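Local atomic coordinates of carbohydrate oxidase (Microdochium nivale, PDB entry 3RJA), a protein that oxidises the C1 hydroxyl of mono-, oligo- and polysaccharides to lactones with bound FAD, passing the electrons to molecular oxygen to give hydrogen peroxide. Residues A[234-238]-A[239-243]; A[377-380]-A[381-384]. All coordinates share one frame; numbering follows the deposited sequence.

From the N terminus the chain first meets interaction 1, where helix 223-239 ends and residues 240-243 lead on to strand 245-251. Interaction 2 comes much later, in the loop between strands 352-359 and 384-392, where H379 to K382 form a type I turn just before the strand. The first closes off the helix end and the second a beta turn; they follow in series without nesting or crossing. Their centres nevertheless lie about 15 Å apart, because helix 223-239 packs beside the start of strand 384-392. There E234 OE1 and W384 NE1 form a probable hydrogen bond of 2.8 Å, and L383 packs on A237 and R238. Helix end and large antiparallel sheet are thereby joined.

Interaction 1. Residues A[234-238]-A[239-243]. With ZN (zinc ion), chain F.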
ATOM      1  N   GLU A 234      -9.023  18.090  10.512  1.00 12.44           N
ATOM      2  CA  GLU A 234      -9.884  17.788   9.372  1.00 12.99           C
ATOM      3  C   GLU A 234     -10.252  19.062   8.624  1.00 13.10           C
ATOM      4  O   GLU A 234     -10.286  19.057   7.369  1.00 13.17           O
ATOM      5  CB  GLU A 234     -11.139  16.991   9.725  1.00 14.10           C
ATOM      6  CG  GLU A 234     -12.020  16.798   8.460  1.00 13.44           C
ATOM      7  CD  GLU A 234     -13.137  15.778   8.620  1.00 15.59           C
ATOM      8  OE1 GLU A 234     -12.898  14.740   9.307  1.00 16.55           O
ATOM      9  OE2 GLU A 234     -14.256  16.000   8.045  1.00 14.20           O
ATOM     10  N   ASP A 235     -10.493  20.146   9.377  1.00 12.07           N
ATOM     11  CA  ASP A 235     -10.837  21.442   8.775  1.00 13.02           C
ATOM     12  C   ASP A 235      -9.727  21.915   7.852  1.00 13.04           C
ATOM     13  O   ASP A 235      -9.974  22.328   6.705  1.00 13.73           O
ATOM     14  CB  ASP A 235     -11.069  22.544   9.848  1.00 12.19           C
ATOM     15  CG  ASP A 235     -12.336  22.328  10.661  1.00 11.42           C
ATOM     16  OD1 ASP A 235     -13.252  21.629  10.186  1.00 11.17           O
ATOM     17  OD2 ASP A 235     -12.423  22.879  11.783  1.00 11.74           O
ATOM     18  N   TYR A 236      -8.512  21.909   8.392  1.00 12.93           N
ATOM     19  CA  TYR A 236      -7.347  22.371   7.658  1.00 13.70           C
ATOM     20  C   TYR A 236      -7.164  21.479   6.419  1.00 14.15           C
ATOM     21  O   TYR A 236      -6.933  21.970   5.305  1.00 14.62           O
ATOM     22  CB  TYR A 236      -6.114  22.345   8.576  1.00 13.23           C
ATOM     23  CG  TYR A 236      -4.827  22.734   7.883  1.00 14.54           C
ATOM     24  CD1 TYR A 236      -4.512  24.087   7.629  1.00 14.22           C
ATOM     25  CD2 TYR A 236      -3.897  21.760   7.513  1.00 13.08           C
ATOM     26  CE1 TYR A 236      -3.301  24.443   6.995  1.00 13.35           C
ATOM     27  CE2 TYR A 236      -2.685  22.105   6.910  1.00 13.31           C
ATOM     28  CZ  TYR A 236      -2.391  23.440   6.648  1.00 13.84           C
ATOM     29  OH  TYR A 236      -1.205  23.754   6.009  1.00 12.99           O
ATOM     30  N   ALA A 237      -7.305  20.170   6.610  1.00 14.29           N
ATOM     31  CA  ALA A 237      -7.171  19.223   5.498  1.00 14.86           C
ATOM     32  C   ALA A 237      -8.218  19.531   4.411  1.00 15.52           C
ATOM     33  O   ALA A 237      -7.885  19.676   3.222  1.00 14.92           O
ATOM     34  CB  ALA A 237      -7.313  17.777   6.008  1.00 13.68           C
ATOM     35  N   ARG A 238      -9.479  19.667   4.820  1.00 14.90           N
ATOM     36  CA  ARG A 238     -10.545  19.752   3.832  1.00 14.80           C
ATOM     37  C   ARG A 238     -10.468  21.048   3.036  1.00 14.29           C
ATOM     38  O   ARG A 238     -10.557  21.032   1.812  1.00 14.87           O
ATOM     39  CB  ARG A 238     -11.918  19.599   4.487  1.00 15.65           C
ATOM     40  CG  ARG A 238     -13.068  19.618   3.496  1.00 17.55           C
ATOM     41  CD  ARG A 238     -14.390  19.347   4.187  1.00 20.05           C
ATOM     42  NE  ARG A 238     -14.424  18.112   4.980  1.00 20.83           N
ATOM     43  CZ  ARG A 238     -14.453  16.876   4.458  1.00 20.43           C
ATOM     44  NH1 ARG A 238     -14.411  16.691   3.146  1.00 19.35           N
ATOM     45  NH2 ARG A 238     -14.523  15.817   5.248  1.00 18.07           N
ATOM     46  N   TRP A 239     -10.225  22.153   3.727  1.00 14.50           N
ATOM     47  CA  TRP A 239     -10.409  23.470   3.122  1.00 15.85           C
ATOM     48  C   TRP A 239      -9.196  24.357   2.875  1.00 17.09           C
ATOM     49  O   TRP A 239      -9.313  25.321   2.125  1.00 18.43           O
ATOM     50  CB  TRP A 239     -11.420  24.249   3.964  1.00 15.19           C
ATOM     51  CG  TRP A 239     -12.827  23.689   3.887  1.00 15.90           C
ATOM     52  CD1 TRP A 239     -13.610  23.557   2.758  1.00 15.75           C
ATOM     53  CD2 TRP A 239     -13.624  23.230   4.989  1.00 15.98           C
ATOM     54  NE1 TRP A 239     -14.859  23.042   3.105  1.00 15.37           N
ATOM     55  CE2 TRP A 239     -14.886  22.837   4.467  1.00 15.69           C
ATOM     56  CE3 TRP A 239     -13.395  23.122   6.377  1.00 17.08           C
ATOM     57  CZ2 TRP A 239     -15.914  22.324   5.286  1.00 15.47           C
ATOM     58  CZ3 TRP A 239     -14.424  22.621   7.197  1.00 15.38           C
ATOM     59  CH2 TRP A 239     -15.670  22.227   6.639  1.00 16.80           C
ATOM     60  N   VAL A 240      -8.055  24.063   3.514  1.00 17.59           N
ATOM     61  CA  VAL A 240      -6.933  25.004   3.574  1.00 16.19           C
ATOM     62  C   VAL A 240      -5.602  24.440   3.082  1.00 16.71           C
ATOM     63  O   VAL A 240      -4.885  25.114   2.328  1.00 14.36           O
ATOM     64  CB  VAL A 240      -6.720  25.539   5.030  1.00 18.05           C
ATOM     65  CG1 VAL A 240      -5.618  26.651   5.074  1.00 17.89           C
ATOM     66  CG2 VAL A 240      -8.042  26.073   5.621  1.00 17.19           C
ATOM     67  N   ALA A 241      -5.241  23.238   3.554  1.00 15.76           N
ATOM     68  CA  ALA A 241      -3.926  22.648   3.276  1.00 15.03           C
ATOM     69  C   ALA A 241      -3.481  22.802   1.799  1.00 16.03           C
ATOM     70  O   ALA A 241      -4.108  22.246   0.878  1.00 16.08           O
ATOM     71  CB  ALA A 241      -3.886  21.163   3.707  1.00 14.68           C
ATOM     72  N   PRO A 242      -2.409  23.586   1.561  1.00 16.03           N
ATOM     73  CA  PRO A 242      -1.913  23.714   0.200  1.00 16.56           C
ATOM     74  C   PRO A 242      -1.439  22.359  -0.319  1.00 15.55           C
ATOM     75  O   PRO A 242      -1.165  21.457   0.460  1.00 13.95           O
ATOM     76  CB  PRO A 242      -0.735  24.687   0.345  1.00 19.00           C
ATOM     77  CG  PRO A 242      -1.097  25.492   1.569  1.00 20.15           C
ATOM     78  CD  PRO A 242      -1.695  24.472   2.489  1.00 16.95           C
ATOM     79  N   ARG A 243      -1.391  22.241  -1.634  1.00 16.21           N
ATOM     80  CA  ARG A 243      -0.843  21.086  -2.337  1.00 16.95           C
ATOM     81  C   ARG A 243       0.506  20.633  -1.779  1.00 15.56           C
ATOM     82  O   ARG A 243       0.712  19.441  -1.569  1.00 14.40           O
ATOM     83  CB  ARG A 243      -0.674  21.461  -3.813  1.00 18.98           C
ATOM     84  CG  ARG A 243      -0.434  20.291  -4.720  1.00 21.84           C
ATOM     85  CD  ARG A 243      -0.121  20.761  -6.154  1.00 22.83           C
ATOM     86  NE  ARG A 243       0.273  19.614  -6.957  1.00 25.71           N
ATOM     87  CZ  ARG A 243       1.014  19.666  -8.059  1.00 32.73           C
ATOM     88  NH1 ARG A 243       1.479  20.831  -8.516  1.00 33.55           N
ATOM     89  NH2 ARG A 243       1.304  18.536  -8.698  1.00 31.55           N
TER
HETATM   90 ZN    ZN F 603     -14.213  22.716  12.651  0.50 18.88          ZN
HETATM   91  O   HOH W   1      -6.505  20.923   0.833  1.00 20.69           O
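The ring of Y236 lies along the turn by which helix 223-239 ends, and V240, A241 and P242 supply the bumps that fit round it. A241 CA lies over one face toward the rim, its methyl CB 3.5 Å from Y236 CE2, while V240 CB comes obliquely to Y236 CD1 and P242 CD stands near the hydroxyl, which bonds A273 O. The ring gets there because its CG is anti to the backbone N (chi1 177°); a residue as small as alanine lets the backbone come this close. With an alanine at this position, V240 and A241 would probably lose the surface they pack on and A273 O its hydroxyl partner.

On another side of the helix, R238 CD lies over the six-membered ring of W239, 3.8 Å from its centroid, as a CH-pi contact. The chain then bends at chi3 (-54°), and R238 NH2 reaches E234 OE2 at 2.8 Å in a salt bridge, the oxygen in the guanidinium plane but met from above the carboxylate plane. D235 OD1 meets the rim of the indole at W239 CZ3.

Two amides share Y236 O from opposite faces of its plane: V240 N at 3.0 Å and A241 N at 2.7 Å. A water joins A237 O to A241 O. D235 divides its carboxylate, OD2 binding zinc at 2.0 Å beside E231 and OD1 pairing with K330, so metal and lysine probably offset the gathered negative charge.

Interaction 2. Residues A[377-380]-A[381-384]; sequences YPHR and DKLW
K382 folds back against H379 at the close of a type I beta turn running from H379 to K382. The amide K382 N donates to H379 O at 3.0 Å, approaching from above the carbonyl plane with an N-H...O angle of 145°. On the same corner the aliphatic part of K382 packs on the histidine: K382 CG lies 4.0 Å from H379 CB, at the edge of the imidazole and near its plane. A lysine suits this place because its methylenes can line the turn while its ammonium travels on to polar partners.

Bends at chi2 and chi4 curl that chain round, and K382 NZ comes to D381 OD1 at 2.9 Å, a salt bridge between neighbours that meets the carboxylate on its syn side but tilted 31° out of its plane. The aspartate can offer this oxygen because its CG stands between the backbone N and the carbonyl carbon (chi1 56°), which carries OD1 back over the turn. A water then joins the two ends: it accepts from K382 NZ at 2.8 Å, lies 2.8 Å from H379 ND1, and makes a weak bond to P378 O.

The turn belongs to the loop between strands 352-359 and 384-392 of the large antiparallel sheet, and just after it L383 and W384 both face L326 in a classic beta bulge.

Further out, the imidazole is steadied by its own neighbours. P378 CG sits over the centre of one face, 3.7 Å above the plane, and Y377 CE1 meets its edge. R380 turns away to a salt bridge with D158, its NH1 also bonding V367 O, while N372 OD1 takes the R380 amide. T325 of strand 318-326 touches both H379 and K382, and the H379 side chain lies about 10 Å from the bound FAD.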
ATOM      1  N   TYR A 377      -9.128   2.449  -8.462  1.00 11.37           N
ATOM      2  CA  TYR A 377      -8.971   2.977  -7.091  1.00 11.12           C
ATOM      3  C   TYR A 377     -10.276   3.687  -6.659  1.00 11.14           C
ATOM      4  O   TYR A 377     -10.711   4.624  -7.342  1.00 11.42           O
ATOM      5  CB  TYR A 377      -7.771   3.919  -7.014  1.00 10.62           C
ATOM      6  CG  TYR A 377      -7.390   4.320  -5.596  1.00 10.82           C
ATOM      7  CD1 TYR A 377      -6.597   3.485  -4.803  1.00 10.03           C
ATOM      8  CD2 TYR A 377      -7.843   5.536  -5.044  1.00 10.70           C
ATOM      9  CE1 TYR A 377      -6.236   3.852  -3.501  1.00 10.78           C
ATOM     10  CE2 TYR A 377      -7.501   5.913  -3.753  1.00 10.45           C
ATOM     11  CZ  TYR A 377      -6.696   5.069  -2.977  1.00 10.72           C
ATOM     12  OH  TYR A 377      -6.345   5.435  -1.689  1.00 10.40           O
ATOM     13  N   PRO A 378     -10.912   3.223  -5.554  1.00 11.01           N
ATOM     14  CA  PRO A 378     -12.277   3.686  -5.196  1.00 11.33           C
ATOM     15  C   PRO A 378     -12.351   4.687  -4.062  1.00 11.84           C
ATOM     16  O   PRO A 378     -13.458   4.972  -3.574  1.00 12.74           O
ATOM     17  CB  PRO A 378     -12.931   2.407  -4.659  1.00 11.38           C
ATOM     18  CG  PRO A 378     -11.736   1.648  -4.005  1.00 10.58           C
ATOM     19  CD  PRO A 378     -10.469   2.123  -4.675  1.00 10.59           C
ATOM     20  N   HIS A 379     -11.210   5.197  -3.612  1.00 10.84           N
ATOM     21  CA  HIS A 379     -11.213   6.017  -2.399  1.00 10.98           C
ATOM     22  C   HIS A 379     -11.031   7.513  -2.683  1.00 11.00           C
ATOM     23  O   HIS A 379     -10.632   8.270  -1.790  1.00  9.73           O
ATOM     24  CB  HIS A 379     -10.115   5.555  -1.438  1.00 10.88           C
ATOM     25  CG  HIS A 379     -10.137   4.095  -1.144  1.00 11.32           C
ATOM     26  ND1 HIS A 379     -11.190   3.478  -0.496  1.00 11.43           N
ATOM     27  CD2 HIS A 379      -9.218   3.128  -1.384  1.00 11.44           C
ATOM     28  CE1 HIS A 379     -10.921   2.190  -0.351  1.00 11.77           C
ATOM     29  NE2 HIS A 379      -9.724   1.952  -0.876  1.00 12.57           N
ATOM     30  N   ARG A 380     -11.279   7.933  -3.926  1.00 11.28           N
ATOM     31  CA  ARG A 380     -10.986   9.343  -4.306  1.00 12.04           C
ATOM     32  C   ARG A 380     -11.870  10.362  -3.560  1.00 12.55           C
ATOM     33  O   ARG A 380     -11.559  11.558  -3.537  1.00 13.06           O
ATOM     34  CB  ARG A 380     -11.133   9.547  -5.830  1.00 10.96           C
ATOM     35  CG  ARG A 380     -10.263   8.614  -6.692  1.00 10.96           C
ATOM     36  CD  ARG A 380      -8.725   8.827  -6.551  1.00 10.53           C
ATOM     37  NE  ARG A 380      -8.034   7.941  -7.482  1.00 10.44           N
ATOM     38  CZ  ARG A 380      -6.738   7.988  -7.832  1.00 11.50           C
ATOM     39  NH1 ARG A 380      -5.913   8.944  -7.376  1.00 10.61           N
ATOM     40  NH2 ARG A 380      -6.268   7.061  -8.677  1.00 10.01           N
ATOM     41  N   ASP A 381     -12.991   9.883  -2.996  1.00 13.40           N
ATOM     42  CA  ASP A 381     -13.947  10.747  -2.301  1.00 14.29           C
ATOM     43  C   ASP A 381     -13.755  10.615  -0.802  1.00 14.46           C
ATOM     44  O   ASP A 381     -14.667  10.911  -0.022  1.00 14.03           O
ATOM     45  CB  ASP A 381     -15.398  10.381  -2.686  1.00 14.45           C
ATOM     46  CG  ASP A 381     -15.728   8.909  -2.426  1.00 15.97           C
ATOM     47  OD1 ASP A 381     -14.796   8.083  -2.175  1.00 16.85           O
ATOM     48  OD2 ASP A 381     -16.930   8.555  -2.462  1.00 16.21           O
ATOM     49  N   LYS A 382     -12.594  10.102  -0.401  1.00 14.25           N
ATOM     50  CA  LYS A 382     -12.272   9.913   1.036  1.00 14.52           C
ATOM     51  C   LYS A 382     -11.158  10.842   1.466  1.00 13.69           C
ATOM     52  O   LYS A 382     -10.083  10.855   0.857  1.00 14.49           O
ATOM     53  CB  LYS A 382     -11.873   8.463   1.362  1.00 14.57           C
ATOM     54  CG  LYS A 382     -12.828   7.371   0.800  1.00 16.09           C
ATOM     55  CD  LYS A 382     -14.307   7.591   1.254  1.00 15.59           C
ATOM     56  CE  LYS A 382     -15.176   6.336   1.126  1.00 14.36           C
ATOM     57  NZ  LYS A 382     -15.428   5.973  -0.290  1.00 14.85           N
ATOM     58  N   LEU A 383     -11.414  11.600   2.526  1.00 13.28           N
ATOM     59  CA  LEU A 383     -10.462  12.540   3.064  1.00 13.20           C
ATOM     60  C   LEU A 383      -9.390  11.828   3.883  1.00 13.41           C
ATOM     61  O   LEU A 383      -8.186  12.147   3.762  1.00 13.09           O
ATOM     62  CB  LEU A 383     -11.180  13.624   3.930  1.00 14.57           C
ATOM     63  CG  LEU A 383     -10.254  14.762   4.378  1.00 14.72           C
ATOM     64  CD1 LEU A 383     -10.954  16.118   4.358  1.00 17.19           C
ATOM     65  CD2 LEU A 383      -9.640  14.502   5.753  1.00 15.66           C
ATOM     66  N   TRP A 384      -9.827  10.900   4.737  1.00 12.37           N
ATOM     67  CA  TRP A 384      -8.920  10.172   5.632  1.00 12.74           C
ATOM     68  C   TRP A 384      -8.592   8.764   5.126  1.00 12.32           C
ATOM     69  O   TRP A 384      -9.486   8.009   4.746  1.00 13.74           O
ATOM     70  CB  TRP A 384      -9.595   9.980   7.003  1.00 12.96           C
ATOM     71  CG  TRP A 384      -9.772  11.254   7.805  1.00 14.42           C
ATOM     72  CD1 TRP A 384     -10.958  11.889   8.106  1.00 14.63           C
ATOM     73  CD2 TRP A 384      -8.739  12.017   8.435  1.00 14.96           C
ATOM     74  NE1 TRP A 384     -10.722  13.005   8.878  1.00 15.06           N
ATOM     75  CE2 TRP A 384      -9.368  13.110   9.098  1.00 15.56           C
ATOM     76  CE3 TRP A 384      -7.342  11.901   8.489  1.00 14.74           C
ATOM     77  CZ2 TRP A 384      -8.644  14.077   9.807  1.00 15.48           C
ATOM     78  CZ3 TRP A 384      -6.619  12.864   9.209  1.00 15.87           C
ATOM     79  CH2 TRP A 384      -7.275  13.941   9.850  1.00 16.33           C
TER
HETATM   80  O   HOH W   2     -13.950   3.636  -0.523  1.00 16.89           O